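Local coordinates for protein 2-methyl-3-hydroxypyridine-5-carboxylic acid oxygenase (Mesorhizobium loti, PDB 3ALJ) that probably catalyses the FAD-dependent, ring-opening oxygenation of 2-methyl-3-hydroxypyridine-5-carboxylic acid, at residues Glu129-Pro135 with Lys161-Ile166; Thr272-Trp278 with Asp288-Cys294; Ile335-Cys339 with Glu364-Tyr368. All blocks are in the same frame, centred on the assembly; numbering follows the deposited sequence. Where two conformers were deposited one is given.

Interaction 1 of 3, residues Glu129-Pro135 with Lys161-Ile166. With FAD (flavin-adenine dinucleotide), chain B.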
# COMPACT_ATOMS: atom_id res chain seq x y z
N GLU A 129 -13.65 14.95 7.98
CA GLU A 129 -12.74 15.29 6.86
C GLU A 129 -11.92 16.49 7.14
O GLU A 129 -12.48 17.58 7.49
CB GLU A 129 -13.57 15.54 5.55
CG GLU A 129 -12.68 15.95 4.33
CD GLU A 129 -13.45 16.38 3.13
OE1 GLU A 129 -14.67 16.67 3.26
OE2 GLU A 129 -12.83 16.45 2.08
N ALA A 130 -10.62 16.44 6.99
CA ALA A 130 -9.73 17.61 7.10
C ALA A 130 -9.79 18.33 5.77
O ALA A 130 -9.57 17.78 4.70
CB ALA A 130 -8.24 17.22 7.34
N VAL A 131 -10.20 19.63 5.81
CA VAL A 131 -10.34 20.38 4.52
C VAL A 131 -9.26 21.45 4.43
O VAL A 131 -8.91 21.86 3.28
CB VAL A 131 -11.76 20.99 4.31
CG1 VAL A 131 -12.80 19.91 4.31
CG2 VAL A 131 -12.01 22.00 5.34
N ALA A 132 -8.68 21.85 5.56
CA ALA A 132 -7.59 22.79 5.49
C ALA A 132 -6.62 22.61 6.59
O ALA A 132 -6.99 22.10 7.69
CB ALA A 132 -8.13 24.26 5.41
N ALA A 133 -5.38 22.97 6.39
CA ALA A 133 -4.38 22.87 7.48
C ALA A 133 -3.51 24.12 7.47
O ALA A 133 -3.28 24.69 6.40
CB ALA A 133 -3.43 21.59 7.30
N ASP A 134 -2.94 24.44 8.63
CA ASP A 134 -2.10 25.64 8.70
C ASP A 134 -0.80 25.13 9.32
O ASP A 134 -0.86 24.45 10.38
CB ASP A 134 -2.77 26.66 9.63
CG ASP A 134 -2.08 27.99 9.66
OD1 ASP A 134 -0.83 28.07 9.68
OD2 ASP A 134 -2.74 29.03 9.62
N PRO A 135 0.35 25.43 8.69
CA PRO A 135 1.66 25.08 9.29
C PRO A 135 1.92 25.52 10.72
O PRO A 135 2.75 24.95 11.41
CB PRO A 135 2.65 25.84 8.42
CG PRO A 135 2.03 25.91 7.05
CD PRO A 135 0.50 25.99 7.33
N LYS A 161 -6.11 17.02 1.06
CA LYS A 161 -6.48 18.43 1.27
C LYS A 161 -5.60 19.10 2.26
O LYS A 161 -5.45 20.34 2.22
CB LYS A 161 -7.99 18.53 1.67
CG LYS A 161 -8.94 18.33 0.44
CD LYS A 161 -10.43 18.44 0.89
CE LYS A 161 -11.28 18.18 -0.33
NZ LYS A 161 -12.67 18.46 0.15
N VAL A 162 -4.99 18.35 3.20
CA VAL A 162 -3.98 18.95 4.01
C VAL A 162 -2.87 19.50 3.09
O VAL A 162 -2.43 20.66 3.27
CB VAL A 162 -3.46 17.91 5.06
CG1 VAL A 162 -2.17 18.40 5.80
CG2 VAL A 162 -4.60 17.47 6.04
N ARG A 163 -2.40 18.71 2.11
CA ARG A 163 -1.42 19.18 1.19
C ARG A 163 -1.93 20.32 0.31
O ARG A 163 -1.27 21.39 0.28
CB ARG A 163 -1.11 18.00 0.26
CG ARG A 163 -0.08 18.35 -0.86
CD ARG A 163 -0.02 17.25 -1.89
NE ARG A 163 -1.28 17.10 -2.59
CZ ARG A 163 -1.81 15.98 -3.02
NH1 ARG A 163 -1.26 14.79 -2.84
NH2 ARG A 163 -2.95 16.07 -3.71
N ASP A 164 -3.11 20.15 -0.28
CA ASP A 164 -3.45 21.16 -1.29
C ASP A 164 -3.98 22.44 -0.66
O ASP A 164 -3.91 23.50 -1.36
CB ASP A 164 -4.43 20.55 -2.25
CG ASP A 164 -3.71 19.50 -3.21
OD1 ASP A 164 -2.47 19.58 -3.35
OD2 ASP A 164 -4.43 18.72 -3.80
N SER A 165 -4.46 22.40 0.57
CA SER A 165 -4.83 23.74 1.21
C SER A 165 -3.67 24.57 1.50
O SER A 165 -3.77 25.82 1.43
CB SER A 165 -5.59 23.49 2.53
OG SER A 165 -4.78 22.81 3.50
N ILE A 166 -2.52 23.99 1.76
CA ILE A 166 -1.29 24.72 2.01
C ILE A 166 -0.61 25.06 0.70
O ILE A 166 -0.05 26.21 0.57
CB ILE A 166 -0.35 23.86 2.93
CG1 ILE A 166 -0.99 23.75 4.28
CG2 ILE A 166 1.11 24.44 2.99
CD1 ILE A 166 -0.33 22.74 5.24
PA FAD B . -5.00 5.70 1.56
O1A FAD B . -4.85 4.22 1.75
O2A FAD B . -5.55 6.20 0.35
O5B FAD B . -5.85 6.21 2.80
C5B FAD B . -6.23 7.62 2.92
C4B FAD B . -7.42 7.55 3.86
O4B FAD B . -7.72 8.97 4.05
C3B FAD B . -8.65 6.96 3.27
O3B FAD B . -9.30 6.08 4.21
C2B FAD B . -9.50 8.22 2.87
O2B FAD B . -10.92 7.98 2.90
C1B FAD B . -9.19 9.20 3.94
N9A FAD B . -9.22 10.57 3.53
C8A FAD B . -9.00 11.12 2.29
N7A FAD B . -9.05 12.46 2.33
C5A FAD B . -9.33 12.79 3.64
C6A FAD B . -9.41 14.01 4.31
N6A FAD B . -9.29 15.19 3.62
N1A FAD B . -9.66 13.96 5.62
C2A FAD B . -9.83 12.82 6.29
N3A FAD B . -9.72 11.59 5.72
C4A FAD B . -9.44 11.61 4.38
N1 FAD B . 1.16 -1.03 -1.68
C2 FAD B . 1.80 -2.01 -1.09
O2 FAD B . 2.54 -1.85 -0.11
N3 FAD B . 1.67 -3.32 -1.57
C4 FAD B . 0.84 -3.62 -2.65
O4 FAD B . 0.64 -4.85 -2.95
C4X FAD B . 0.20 -2.56 -3.27
N5 FAD B . -0.57 -2.80 -4.45
C5X FAD B . -1.16 -1.72 -5.10
C6 FAD B . -1.83 -1.90 -6.32
C7 FAD B . -2.46 -0.85 -6.93
C7M FAD B . -3.21 -1.09 -8.27
C8 FAD B . -2.39 0.42 -6.40
C8M FAD B . -3.06 1.64 -7.07
C9 FAD B . -1.72 0.62 -5.18
C9A FAD B . -1.05 -0.46 -4.54
N10 FAD B . -0.30 -0.27 -3.29
C10 FAD B . 0.34 -1.31 -2.72
C1' FAD B . -0.18 1.15 -2.71
C2' FAD B . -1.17 1.30 -1.57
O2' FAD B . -2.50 1.02 -2.05
C3' FAD B . -1.19 2.77 -1.11
O3' FAD B . 0.19 3.29 -1.25
C4' FAD B . -1.55 2.96 0.31
O4' FAD B . -2.92 2.50 0.46
C5' FAD B . -1.53 4.40 0.70
O5' FAD B . -1.92 4.51 2.07
P FAD B . -2.29 5.95 2.60
O1P FAD B . -2.70 5.75 4.00
O2P FAD B . -1.23 6.96 2.29
O3P FAD B . -3.55 6.40 1.69
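Glu129 and Lys161 form a salt bridge at the surface end of this contact, with Lys161 NZ 2.8 Å from Glu129 OE2. The lysine approaches on the syn side of the carboxylate, 33° out of its plane. Both chains are extended, and Glu129 CG stands trans to the backbone nitrogen (chi1 178°), which carries the acid along the adenine toward the helix. Its CG lies 3.5 Å from FAD N6A. Shortened to an alanine, this residue would lose CG and the carboxylate, which is likely to leave the Lys161 ammonium without its mate and the adenine amino group without its neighbour.

A second polar link is made by Ser165. Its OG accepts from Ala133 N at 3.0 Å and donates to Lys161 O one turn back in the helix. The hydroxyl thus joins strand 130-134 to helix 161-166.

These elements belong to the FAD-binding domain. The strand edges a small antiparallel sheet and has a classic beta bulge, where Val131 and Ala132 both face Thr140. Ala130 reads the adenine through its backbone: its N donates to FAD N1A at 3.0 Å, and its O accepts from FAD N6A at 2.8 Å.

In the apolar packing, branched side chains of the helix meet alanines of the strand. Val162 lies against the strand with CG2 on Ala130 CB and CG1 3.7 Å from Ala133 CB. Ile166 CD1 meets Ala133 CB and reaches Pro135 CD, tip to tip, at 4.0 Å.

Interaction 2 of 3, residues Thr272-Trp278 with Asp288-Cys294. With FAD (flavin-adenine dinucleotide), chain B.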
# COMPACT_ATOMS: atom_id res chain seq x y z
N THR A 272 0.08 8.62 -9.41
CA THR A 272 1.29 8.96 -8.70
C THR A 272 1.36 10.36 -8.26
O THR A 272 0.66 11.26 -8.85
CB THR A 272 2.57 8.68 -9.59
OG1 THR A 272 2.53 9.52 -10.78
CG2 THR A 272 2.62 7.22 -10.07
N THR A 273 2.12 10.64 -7.21
CA THR A 273 2.38 12.05 -6.68
C THR A 273 3.83 12.15 -6.32
O THR A 273 4.43 11.23 -5.75
CB THR A 273 1.50 12.45 -5.41
OG1 THR A 273 1.70 11.45 -4.38
CG2 THR A 273 0.03 12.36 -5.74
N LYS A 274 4.38 13.32 -6.65
CA LYS A 274 5.76 13.58 -6.21
C LYS A 274 5.84 15.08 -5.84
O LYS A 274 5.28 15.88 -6.64
CB LYS A 274 6.86 13.27 -7.27
CG LYS A 274 8.30 13.36 -6.63
CD LYS A 274 9.26 12.80 -7.68
CE LYS A 274 10.64 12.91 -7.06
NZ LYS A 274 11.59 12.23 -8.11
N LEU A 275 6.42 15.38 -4.66
CA LEU A 275 6.37 16.76 -4.13
C LEU A 275 7.77 17.37 -3.93
O LEU A 275 8.68 16.65 -3.67
CB LEU A 275 5.71 16.78 -2.75
CG LEU A 275 4.28 16.28 -2.58
CD1 LEU A 275 3.69 16.54 -1.16
CD2 LEU A 275 3.33 16.33 -3.64
N ASP A 276 7.80 18.70 -3.96
CA ASP A 276 9.04 19.50 -3.66
C ASP A 276 9.56 19.10 -2.24
O ASP A 276 10.76 18.95 -1.96
CB ASP A 276 8.74 21.02 -3.82
CG ASP A 276 9.96 21.90 -3.56
OD1 ASP A 276 9.92 22.70 -2.59
OD2 ASP A 276 10.91 21.76 -4.35
N SER A 277 8.60 19.03 -1.32
CA SER A 277 8.88 18.72 0.06
C SER A 277 7.73 18.07 0.72
O SER A 277 6.63 18.10 0.13
CB SER A 277 9.35 20.01 0.84
OG SER A 277 8.19 20.81 1.01
N TRP A 278 7.95 17.51 1.90
CA TRP A 278 6.86 16.77 2.63
C TRP A 278 6.41 17.44 3.88
O TRP A 278 5.56 16.94 4.60
CB TRP A 278 7.36 15.35 3.01
CG TRP A 278 7.62 14.46 1.83
CD1 TRP A 278 7.39 14.69 0.48
CD2 TRP A 278 8.17 13.16 1.91
NE1 TRP A 278 7.77 13.56 -0.30
CE2 TRP A 278 8.24 12.63 0.60
CE3 TRP A 278 8.58 12.36 2.97
CZ2 TRP A 278 8.69 11.32 0.35
CZ3 TRP A 278 9.06 11.08 2.73
CH2 TRP A 278 9.10 10.58 1.44
N ASP A 288 0.43 8.24 0.42
CA ASP A 288 0.12 8.65 -0.94
C ASP A 288 -0.10 10.23 -1.06
O ASP A 288 -0.02 10.74 -2.20
CB ASP A 288 -1.20 7.99 -1.37
CG ASP A 288 -1.00 6.55 -1.90
OD1 ASP A 288 0.11 6.01 -1.80
OD2 ASP A 288 -2.02 6.03 -2.42
N ALA A 289 -0.35 10.88 0.05
CA ALA A 289 -0.41 12.36 0.04
C ALA A 289 0.91 12.94 -0.51
O ALA A 289 0.92 14.05 -1.08
CB ALA A 289 -0.67 12.89 1.44
N ALA A 290 2.03 12.22 -0.24
CA ALA A 290 3.35 12.72 -0.60
C ALA A 290 3.99 11.98 -1.74
O ALA A 290 4.83 12.55 -2.45
CB ALA A 290 4.25 12.68 0.64
N HIS A 291 3.74 10.64 -1.85
CA HIS A 291 4.64 9.83 -2.72
C HIS A 291 3.93 8.63 -3.30
O HIS A 291 4.50 7.55 -3.45
CB HIS A 291 5.89 9.41 -1.86
CG HIS A 291 5.56 8.65 -0.63
ND1 HIS A 291 4.98 7.39 -0.64
CD2 HIS A 291 5.77 8.96 0.67
CE1 HIS A 291 4.84 6.98 0.63
NE2 HIS A 291 5.28 7.90 1.43
N ALA A 292 2.71 8.81 -3.75
CA ALA A 292 2.07 7.71 -4.45
C ALA A 292 2.81 7.26 -5.68
O ALA A 292 3.44 8.11 -6.36
CB ALA A 292 0.66 8.08 -4.89
N MET A 293 2.91 5.95 -5.93
CA MET A 293 3.83 5.38 -6.90
C MET A 293 3.22 4.26 -7.70
O MET A 293 2.14 3.76 -7.35
CB MET A 293 5.11 4.97 -6.17
CG MET A 293 4.92 3.80 -5.21
SD MET A 293 6.48 3.28 -4.44
CE MET A 293 6.59 4.55 -3.13
N CYS A 294 3.89 3.87 -8.76
CA CYS A 294 3.46 2.69 -9.45
C CYS A 294 3.58 1.45 -8.58
O CYS A 294 4.52 1.38 -7.80
CB CYS A 294 4.32 2.47 -10.72
SG CYS A 294 4.07 3.87 -11.94
PA FAD B . -5.00 5.70 1.56
O1A FAD B . -4.85 4.22 1.75
O2A FAD B . -5.55 6.20 0.35
O5B FAD B . -5.85 6.21 2.80
C5B FAD B . -6.23 7.62 2.92
C4B FAD B . -7.42 7.55 3.86
O4B FAD B . -7.72 8.97 4.05
C3B FAD B . -8.65 6.96 3.27
O3B FAD B . -9.30 6.08 4.21
C2B FAD B . -9.50 8.22 2.87
O2B FAD B . -10.92 7.98 2.90
C1B FAD B . -9.19 9.20 3.94
N9A FAD B . -9.22 10.57 3.53
C8A FAD B . -9.00 11.12 2.29
N7A FAD B . -9.05 12.46 2.33
C5A FAD B . -9.33 12.79 3.64
C6A FAD B . -9.41 14.01 4.31
N6A FAD B . -9.29 15.19 3.62
N1A FAD B . -9.66 13.96 5.62
C2A FAD B . -9.83 12.82 6.29
N3A FAD B . -9.72 11.59 5.72
C4A FAD B . -9.44 11.61 4.38
N1 FAD B . 1.16 -1.03 -1.68
C2 FAD B . 1.80 -2.01 -1.09
O2 FAD B . 2.54 -1.85 -0.11
N3 FAD B . 1.67 -3.32 -1.57
C4 FAD B . 0.84 -3.62 -2.65
O4 FAD B . 0.64 -4.85 -2.95
C4X FAD B . 0.20 -2.56 -3.27
N5 FAD B . -0.57 -2.80 -4.45
C5X FAD B . -1.16 -1.72 -5.10
C6 FAD B . -1.83 -1.90 -6.32
C7 FAD B . -2.46 -0.85 -6.93
C7M FAD B . -3.21 -1.09 -8.27
C8 FAD B . -2.39 0.42 -6.40
C8M FAD B . -3.06 1.64 -7.07
C9 FAD B . -1.72 0.62 -5.18
C9A FAD B . -1.05 -0.46 -4.54
N10 FAD B . -0.30 -0.27 -3.29
C10 FAD B . 0.34 -1.31 -2.72
C1' FAD B . -0.18 1.15 -2.71
C2' FAD B . -1.17 1.30 -1.57
O2' FAD B . -2.50 1.02 -2.05
C3' FAD B . -1.19 2.77 -1.11
O3' FAD B . 0.19 3.29 -1.25
C4' FAD B . -1.55 2.96 0.31
O4' FAD B . -2.92 2.50 0.46
C5' FAD B . -1.53 4.40 0.70
O5' FAD B . -1.92 4.51 2.07
P FAD B . -2.29 5.95 2.60
O1P FAD B . -2.70 5.75 4.00
O2P FAD B . -1.23 6.96 2.29
O3P FAD B . -3.55 6.40 1.69
O HOH W 1 7.29 13.02 -3.10
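Thr273 on the end strand 267-275 pairs by its backbone with Ala292, just past the short, weakly bonded helix 288-291. Thr273 N donates to Ala292 O at 3.0 Å. His291 CA makes a CA-H...O contact with Thr273 O.

The Thr273 hydroxyl ties the two segments together further. OG1 sits between the backbone N and the carbonyl carbon (chi1 55°), where it donates to Asp288 O at 2.9 Å and accepts from Ala292 N at 2.9 Å. Ala290 CB lies over one face of the Trp278 indole, 3.7 Å from the centroid of the five-membered ring. The six-membered ring meets His291 obliquely, their planes at 46°. At the indole edge a water accepts from Trp278 NE1 and Leu275 N and donates to Ala290 O.

Asp288 is the link to the cofactor. Its N donates to FAD O2P at 2.8 Å, and its OD1 accepts from the ribityl hydroxyl O3' at 2.8 Å. Gripping the ribityl O3' by an aspartate is consistent with the GD motif of the flavoprotein hydroxylase family. The Thr273 bonds hold the turn at both ends, which is consistent with fixing Asp288 against the phosphate and ribityl chain.

Interaction 3 of 3, residues Ile335-Cys339 with Glu364-Tyr368. With BME (beta-mercaptoethanol), chain D.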
# COMPACT_ATOMS: atom_id res chain seq x y z
N ILE A 335 15.08 6.88 0.25
CA ILE A 335 14.66 5.49 0.01
C ILE A 335 13.35 5.48 -0.84
O ILE A 335 13.16 4.69 -1.77
CB ILE A 335 14.44 4.76 1.35
CG1 ILE A 335 15.72 4.97 2.27
CG2 ILE A 335 14.05 3.33 1.05
CD1 ILE A 335 15.48 4.35 3.64
N THR A 336 12.42 6.34 -0.47
CA THR A 336 11.10 6.41 -1.17
C THR A 336 11.26 7.01 -2.55
O THR A 336 10.64 6.48 -3.49
CB THR A 336 10.16 7.30 -0.36
OG1 THR A 336 9.71 6.57 0.81
CG2 THR A 336 8.88 7.59 -1.21
N ASP A 337 12.12 8.06 -2.76
CA ASP A 337 12.26 8.60 -4.05
C ASP A 337 12.84 7.57 -5.01
O ASP A 337 12.43 7.43 -6.15
CB ASP A 337 13.26 9.78 -3.99
CG ASP A 337 12.66 11.04 -3.52
OD1 ASP A 337 11.45 11.20 -3.40
OD2 ASP A 337 13.49 11.93 -3.19
N ARG A 338 13.82 6.79 -4.51
CA ARG A 338 14.45 5.74 -5.36
C ARG A 338 13.49 4.64 -5.70
O ARG A 338 13.39 4.17 -6.81
CB ARG A 338 15.68 5.07 -4.65
CG ARG A 338 16.89 6.02 -4.75
CD ARG A 338 18.25 5.35 -4.26
NE ARG A 338 18.16 4.87 -2.88
CZ ARG A 338 18.49 5.57 -1.77
NH1 ARG A 338 18.96 6.83 -1.94
NH2 ARG A 338 18.38 5.04 -0.57
N CYS A 339 12.70 4.24 -4.67
CA CYS A 339 11.72 3.16 -4.90
C CYS A 339 10.57 3.57 -5.89
O CYS A 339 10.22 2.84 -6.78
CB CYS A 339 11.18 2.70 -3.54
SG CYS A 339 9.97 1.35 -3.66
N GLU A 364 15.69 -3.06 -2.46
CA GLU A 364 16.23 -2.21 -1.44
C GLU A 364 15.23 -1.68 -0.46
O GLU A 364 15.48 -1.81 0.79
CB GLU A 364 16.89 -1.03 -2.17
CG GLU A 364 17.31 0.09 -1.18
CD GLU A 364 17.96 1.26 -1.95
OE1 GLU A 364 19.02 0.99 -2.52
OE2 GLU A 364 17.32 2.32 -2.11
N ALA A 365 14.06 -1.20 -0.90
CA ALA A 365 13.08 -0.70 0.02
C ALA A 365 12.63 -1.85 0.98
O ALA A 365 12.47 -1.70 2.23
CB ALA A 365 11.82 -0.11 -0.69
N ALA A 366 12.44 -3.05 0.39
CA ALA A 366 11.94 -4.20 1.27
C ALA A 366 13.02 -4.61 2.28
O ALA A 366 12.66 -5.04 3.36
CB ALA A 366 11.62 -5.37 0.36
N ARG A 367 14.31 -4.46 1.91
CA ARG A 367 15.39 -4.82 2.82
C ARG A 367 15.55 -3.91 3.97
O ARG A 367 16.18 -4.29 5.00
CB ARG A 367 16.71 -4.89 2.03
CG ARG A 367 16.74 -6.13 1.10
CD ARG A 367 18.02 -6.16 0.27
NE ARG A 367 19.08 -6.36 1.23
CZ ARG A 367 20.04 -5.50 1.46
NH1 ARG A 367 20.22 -4.40 0.69
NH2 ARG A 367 20.82 -5.79 2.48
N TYR A 368 15.05 -2.64 3.88
CA TYR A 368 15.23 -1.69 4.95
C TYR A 368 14.49 -2.13 6.19
O TYR A 368 13.28 -2.48 6.16
CB TYR A 368 14.72 -0.29 4.47
CG TYR A 368 14.91 0.76 5.54
CD1 TYR A 368 16.24 1.08 5.99
CD2 TYR A 368 13.81 1.33 6.19
CE1 TYR A 368 16.41 2.01 7.01
CE2 TYR A 368 13.99 2.31 7.15
CZ TYR A 368 15.31 2.59 7.62
OH TYR A 368 15.51 3.53 8.62
C1 BME D . 11.49 1.68 2.57
C2 BME D . 10.05 1.76 1.93
O1 BME D . 11.49 0.60 3.51
S2 BME D . 10.08 3.35 0.95
O HOH W 2 14.66 2.40 -2.40
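The Tyr368 ring has Ile335 CD1 over the centre of one face, a CH-pi contact 4.0 Å from the ring centroid. The methyl stands almost on the ring normal. At the edge of the same ring lies O1 of a bound beta-mercaptoethanol. The Arg338 guanidinium is met at its edge and in its plane by Glu364 OE2. Arg338 NE donates to this oxygen at 2.8 Å in a nearly straight bond (167°), and NH2 adds a weak one. The carboxylate is turned 75° from the guanidinium plane, and a single oxygen takes both donors. Glu364 CG is trans to the backbone N (chi1 170°), and the extended chain carries OE2 across to the arginine. A water also donates to this OE2, at 2.7 Å, and to Ile335 O.

The contact joins the long helix 321-349 to the short helix 364-367 in the C-terminal part of the chain. Tyr368 is the first residue to leave the helical path, and its ring also meets Tyr375 of strand 374-375.

Ala365 packs against the long helix. Its CB touches Cys339 SG at 3.8 Å and lies farther from Ile335 CG2. The beta-mercaptoethanol, probably from the crystallisation liquor, fits beside these side chains. Its O1 donates to Ala365 O at 2.8 Å, and its C1 rests 3.4 Å from Ile335 CG2.

Interactions 1 and 2 hold FAD at different points, the adenine at 129-135 and the phosphate and ribityl chain at 288-294. Their centres are 15 Å apart, and they touch through Arg163, whose NH1 is 2.9 Å from Ala289 O, a probable hydrogen bond. Interaction 3 makes no contact with interaction 1; their nearest atoms are about 13 Å apart. It does touch interaction 2, 14 Å away between centres. Thr336 CG2 packs on His291 CG at 3.5 Å, and Met293 SD lies near Cys339 SG. Interaction 3 thus packs against the residues of the turn without touching FAD; the Cys339 side chain is about 9 Å from the cofactor.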